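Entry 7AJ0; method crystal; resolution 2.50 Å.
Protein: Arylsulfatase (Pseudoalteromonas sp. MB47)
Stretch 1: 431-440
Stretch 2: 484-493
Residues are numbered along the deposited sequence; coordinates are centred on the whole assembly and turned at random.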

# COMPACT_ATOMS: atom_id res chain seq x y z
N ALA A 431 -16.68 -6.82 -17.03
CA ALA A 431 -16.96 -8.04 -16.29
C ALA A 431 -18.29 -8.62 -16.72
O ALA A 431 -19.10 -7.95 -17.37
CB ALA A 431 -16.96 -7.77 -14.77
N LEU A 432 -18.50 -9.88 -16.35
CA LEU A 432 -19.79 -10.54 -16.50
C LEU A 432 -20.02 -11.41 -15.28
O LEU A 432 -19.08 -11.74 -14.54
CB LEU A 432 -19.84 -11.39 -17.78
CG LEU A 432 -18.88 -12.57 -17.91
CD1 LEU A 432 -19.40 -13.82 -17.23
CD2 LEU A 432 -18.59 -12.84 -19.38
N ARG A 433 -21.28 -11.77 -15.05
CA ARG A 433 -21.64 -12.74 -14.03
C ARG A 433 -22.38 -13.90 -14.68
O ARG A 433 -23.29 -13.69 -15.49
CB ARG A 433 -22.51 -12.15 -12.92
CG ARG A 433 -22.92 -13.22 -11.91
CD ARG A 433 -23.67 -12.67 -10.72
NE ARG A 433 -24.23 -13.77 -9.94
CZ ARG A 433 -24.90 -13.62 -8.80
NH1 ARG A 433 -25.10 -12.41 -8.30
NH2 ARG A 433 -25.37 -14.68 -8.16
N TRP A 434 -22.01 -15.12 -14.29
CA TRP A 434 -22.62 -16.34 -14.81
C TRP A 434 -22.74 -17.30 -13.64
O TRP A 434 -21.75 -17.60 -12.97
CB TRP A 434 -21.77 -16.93 -15.94
CG TRP A 434 -22.16 -18.31 -16.32
CD1 TRP A 434 -23.41 -18.76 -16.62
CD2 TRP A 434 -21.28 -19.43 -16.47
NE1 TRP A 434 -23.37 -20.10 -16.93
CE2 TRP A 434 -22.07 -20.53 -16.85
CE3 TRP A 434 -19.90 -19.61 -16.32
CZ2 TRP A 434 -21.53 -21.79 -17.08
CZ3 TRP A 434 -19.37 -20.86 -16.55
CH2 TRP A 434 -20.18 -21.94 -16.92
N LEU A 435 -23.96 -17.78 -13.40
CA LEU A 435 -24.27 -18.59 -12.22
C LEU A 435 -23.96 -17.69 -11.02
O LEU A 435 -24.48 -16.57 -10.95
CB LEU A 435 -23.51 -19.90 -12.27
CG LEU A 435 -23.76 -20.78 -13.50
CD1 LEU A 435 -22.71 -21.89 -13.61
CD2 LEU A 435 -25.16 -21.37 -13.45
N ASP A 436 -23.12 -18.11 -10.08
CA ASP A 436 -22.72 -17.29 -8.95
C ASP A 436 -21.25 -16.89 -9.03
O ASP A 436 -20.60 -16.66 -8.01
CB ASP A 436 -23.02 -18.03 -7.64
CG ASP A 436 -24.48 -18.42 -7.51
OD1 ASP A 436 -25.35 -17.61 -7.91
OD2 ASP A 436 -24.77 -19.53 -7.02
N TYR A 437 -20.73 -16.79 -10.25
CA TYR A 437 -19.32 -16.48 -10.49
C TYR A 437 -19.20 -15.13 -11.18
O TYR A 437 -19.86 -14.88 -12.19
CB TYR A 437 -18.66 -17.57 -11.34
CG TYR A 437 -18.76 -18.94 -10.71
CD1 TYR A 437 -17.79 -19.39 -9.83
CD2 TYR A 437 -19.83 -19.78 -10.99
CE1 TYR A 437 -17.87 -20.64 -9.25
CE2 TYR A 437 -19.93 -21.03 -10.41
CZ TYR A 437 -18.94 -21.46 -9.55
OH TYR A 437 -19.04 -22.70 -8.97
N LYS A 438 -18.37 -14.26 -10.62
CA LYS A 438 -18.11 -12.93 -11.13
C LYS A 438 -16.72 -12.92 -11.76
O LYS A 438 -15.72 -13.14 -11.07
CB LYS A 438 -18.21 -11.90 -10.00
CG LYS A 438 -17.82 -10.48 -10.38
CD LYS A 438 -18.88 -9.81 -11.22
CE LYS A 438 -18.57 -8.33 -11.39
NZ LYS A 438 -18.57 -7.58 -10.10
N ILE A 439 -16.66 -12.67 -13.07
CA ILE A 439 -15.41 -12.69 -13.82
C ILE A 439 -15.10 -11.28 -14.28
O ILE A 439 -15.92 -10.65 -14.97
CB ILE A 439 -15.48 -13.66 -15.01
CG1 ILE A 439 -15.91 -15.05 -14.56
CG2 ILE A 439 -14.14 -13.73 -15.72
CD1 ILE A 439 -17.39 -15.30 -14.69
N HIS A 440 -13.93 -10.77 -13.91
CA HIS A 440 -13.50 -9.43 -14.27
C HIS A 440 -12.42 -9.50 -15.35
O HIS A 440 -11.42 -10.20 -15.18
CB HIS A 440 -12.95 -8.66 -13.06
CG HIS A 440 -13.95 -8.45 -11.97
ND1 HIS A 440 -14.55 -7.23 -11.74
CD2 HIS A 440 -14.44 -9.29 -11.04
CE1 HIS A 440 -15.37 -7.33 -10.71
NE2 HIS A 440 -15.32 -8.57 -10.27
N TYR A 484 -10.19 -22.57 -8.95
CA TYR A 484 -11.33 -23.45 -8.72
C TYR A 484 -12.33 -23.40 -9.87
O TYR A 484 -13.48 -23.83 -9.70
CB TYR A 484 -12.03 -23.09 -7.41
CG TYR A 484 -11.13 -23.07 -6.20
CD1 TYR A 484 -10.65 -24.24 -5.65
CD2 TYR A 484 -10.76 -21.87 -5.61
CE1 TYR A 484 -9.83 -24.23 -4.53
CE2 TYR A 484 -9.94 -21.84 -4.50
CZ TYR A 484 -9.47 -23.02 -3.97
OH TYR A 484 -8.66 -22.99 -2.86
N PHE A 485 -11.93 -22.88 -11.03
CA PHE A 485 -12.87 -22.55 -12.09
C PHE A 485 -12.30 -22.91 -13.46
O PHE A 485 -12.66 -22.28 -14.46
CB PHE A 485 -13.23 -21.06 -12.03
CG PHE A 485 -14.53 -20.71 -12.71
CD1 PHE A 485 -15.70 -21.37 -12.38
CD2 PHE A 485 -14.57 -19.70 -13.65
CE1 PHE A 485 -16.89 -21.04 -12.99
CE2 PHE A 485 -15.76 -19.37 -14.27
CZ PHE A 485 -16.92 -20.03 -13.94
N GLU A 486 -11.42 -23.91 -13.53
CA GLU A 486 -10.89 -24.33 -14.82
C GLU A 486 -12.00 -24.92 -15.70
O GLU A 486 -11.99 -24.73 -16.92
CB GLU A 486 -9.77 -25.36 -14.64
CG GLU A 486 -8.46 -24.77 -14.16
CD GLU A 486 -7.30 -25.74 -14.29
OE1 GLU A 486 -7.52 -26.88 -14.76
OE2 GLU A 486 -6.16 -25.37 -13.94
N TRP A 487 -12.94 -25.64 -15.09
CA TRP A 487 -14.05 -26.20 -15.86
C TRP A 487 -14.93 -25.11 -16.45
O TRP A 487 -15.56 -25.33 -17.50
CB TRP A 487 -14.88 -27.14 -14.98
CG TRP A 487 -15.39 -26.49 -13.73
CD1 TRP A 487 -14.83 -26.55 -12.49
CD2 TRP A 487 -16.55 -25.67 -13.61
NE1 TRP A 487 -15.58 -25.82 -11.60
CE2 TRP A 487 -16.64 -25.27 -12.26
CE3 TRP A 487 -17.53 -25.23 -14.50
CZ2 TRP A 487 -17.67 -24.46 -11.78
CZ3 TRP A 487 -18.55 -24.42 -14.03
CH2 TRP A 487 -18.61 -24.04 -12.68
N GLY A 488 -15.00 -23.95 -15.81
CA GLY A 488 -15.92 -22.91 -16.23
C GLY A 488 -15.29 -21.74 -16.95
O GLY A 488 -15.97 -21.02 -17.69
N MET A 489 -13.99 -21.54 -16.76
CA MET A 489 -13.34 -20.38 -17.35
C MET A 489 -13.46 -20.33 -18.87
O MET A 489 -13.73 -19.24 -19.41
CB MET A 489 -11.86 -20.34 -16.94
CG MET A 489 -11.18 -19.00 -17.20
SD MET A 489 -11.90 -17.64 -16.25
CE MET A 489 -10.50 -17.18 -15.22
N PRO A 490 -13.28 -21.42 -19.62
CA PRO A 490 -13.48 -21.33 -21.07
C PRO A 490 -14.90 -20.94 -21.46
O PRO A 490 -15.09 -20.28 -22.48
CB PRO A 490 -13.12 -22.74 -21.58
CG PRO A 490 -13.07 -23.61 -20.37
CD PRO A 490 -12.71 -22.72 -19.22
N GLN A 491 -15.90 -21.32 -20.66
CA GLN A 491 -17.27 -20.91 -20.97
C GLN A 491 -17.47 -19.42 -20.70
O GLN A 491 -18.17 -18.74 -21.46
CB GLN A 491 -18.27 -21.74 -20.16
CG GLN A 491 -19.72 -21.44 -20.50
CD GLN A 491 -20.05 -21.69 -21.96
OE1 GLN A 491 -19.61 -22.68 -22.54
NE2 GLN A 491 -20.82 -20.79 -22.56
N ALA A 492 -16.86 -18.90 -19.63
CA ALA A 492 -16.95 -17.47 -19.36
C ALA A 492 -16.36 -16.66 -20.50
O ALA A 492 -16.85 -15.57 -20.82
CB ALA A 492 -16.25 -17.14 -18.04
N THR A 493 -15.29 -17.17 -21.11
CA THR A 493 -14.70 -16.47 -22.26
C THR A 493 -15.59 -16.61 -23.49
O THR A 493 -15.71 -15.66 -24.27
CB THR A 493 -13.30 -17.02 -22.53
OG1 THR A 493 -12.44 -16.68 -21.44
CG2 THR A 493 -12.74 -16.43 -23.81

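Stretch 1 folds back on itself as a β-hairpin. Strands 431–434 and 437–440 are joined by a type II' turn from Trp 434 to Tyr 437, with Leu 435 and Asp 436 at its corners; Leu 435 takes up the positive phi (61°) that this turn requires. Paired backbone hydrogen bonds hold the two strands in register: Trp 434 N to Tyr 437 O and Tyr 437 N to Trp 434 O, both 3.0 Å, close the turn, and Leu 432 N to Ile 439 O and Ile 439 N to Leu 432 O, also both 3.0 Å, continue the ladder. The turn is braced further by Arg 433, whose extended side chain donates from NE to Leu 435 O (3.0 Å) and forms a salt bridge from NH2 to Asp 436 OD1 (2.9 Å).

Stretch 2 runs through a loop into a helix that begins at Met 489 and continues beyond Thr 493. Phe 485 O accepts from Gly 488 N (3.2 Å) and Met 489 N (2.8 Å), so the chain is already coiling before the helix proper, and Ala 492 N donates to Gly 488 O (3.0 Å). The axes of strand 431–434 and helix 489–493 come within 10.0 Å, their N-to-C directions 122° apart. No hydrogen bond links the two stretches; the contact, which buries 447 Å² in all, rests on side-chain packing and van der Waals contact with the backbone.

Strand alternation selects the residues involved. Leu 432, Trp 434, Tyr 437 and Ile 439 direct their CA-to-CB bonds toward stretch 2, whereas Arg 433, Lys 438 and His 440 lie out of its reach.

Trp 434 is the most extensively covered residue. Its six-membered ring receives Gln 491 CG over one face, a CH-π contact in which CG lies 4.0 Å from the ring centroid and 25° off the normal. Gln 491 thus packs its aliphatic portion against the indole while its amide end leads away, OE1 being hydrogen-bonded elsewhere in the structure. Trp 434 CZ3 also approaches Phe 485 CZ (3.7 Å) and Gly 488 O (3.6 Å). The absence of a side chain at Gly 488 matters here: an ideally placed CB would clash with Phe 485 CE1 at 2.4 Å and would sit tightly, at 3.5 Å, against Trp 434 CZ3.

Tyr 437 meets two aromatic rings in different ways. With Phe 485 it forms an offset stack, the centroids 4.5 Å apart and the planes inclined by 25°, bringing Tyr 437 CG to 3.6 Å from Phe 485 CE1. The six-membered ring of Trp 487 instead presents its edge toward the tyrosine face in an offset arrangement, with planes at 83° and centroids 5.7 Å apart. Trp 487 also approaches Trp 434, CZ3 lying 4.1 Å from Trp 434 CH2.

Two smaller contacts are made with Ala 492: Ile 439 CD1 lies 4.0 Å from Ala 492 CB, an apolar pair, while Leu 432 CD2 packs against the backbone, 3.5 Å from Ala 492 O.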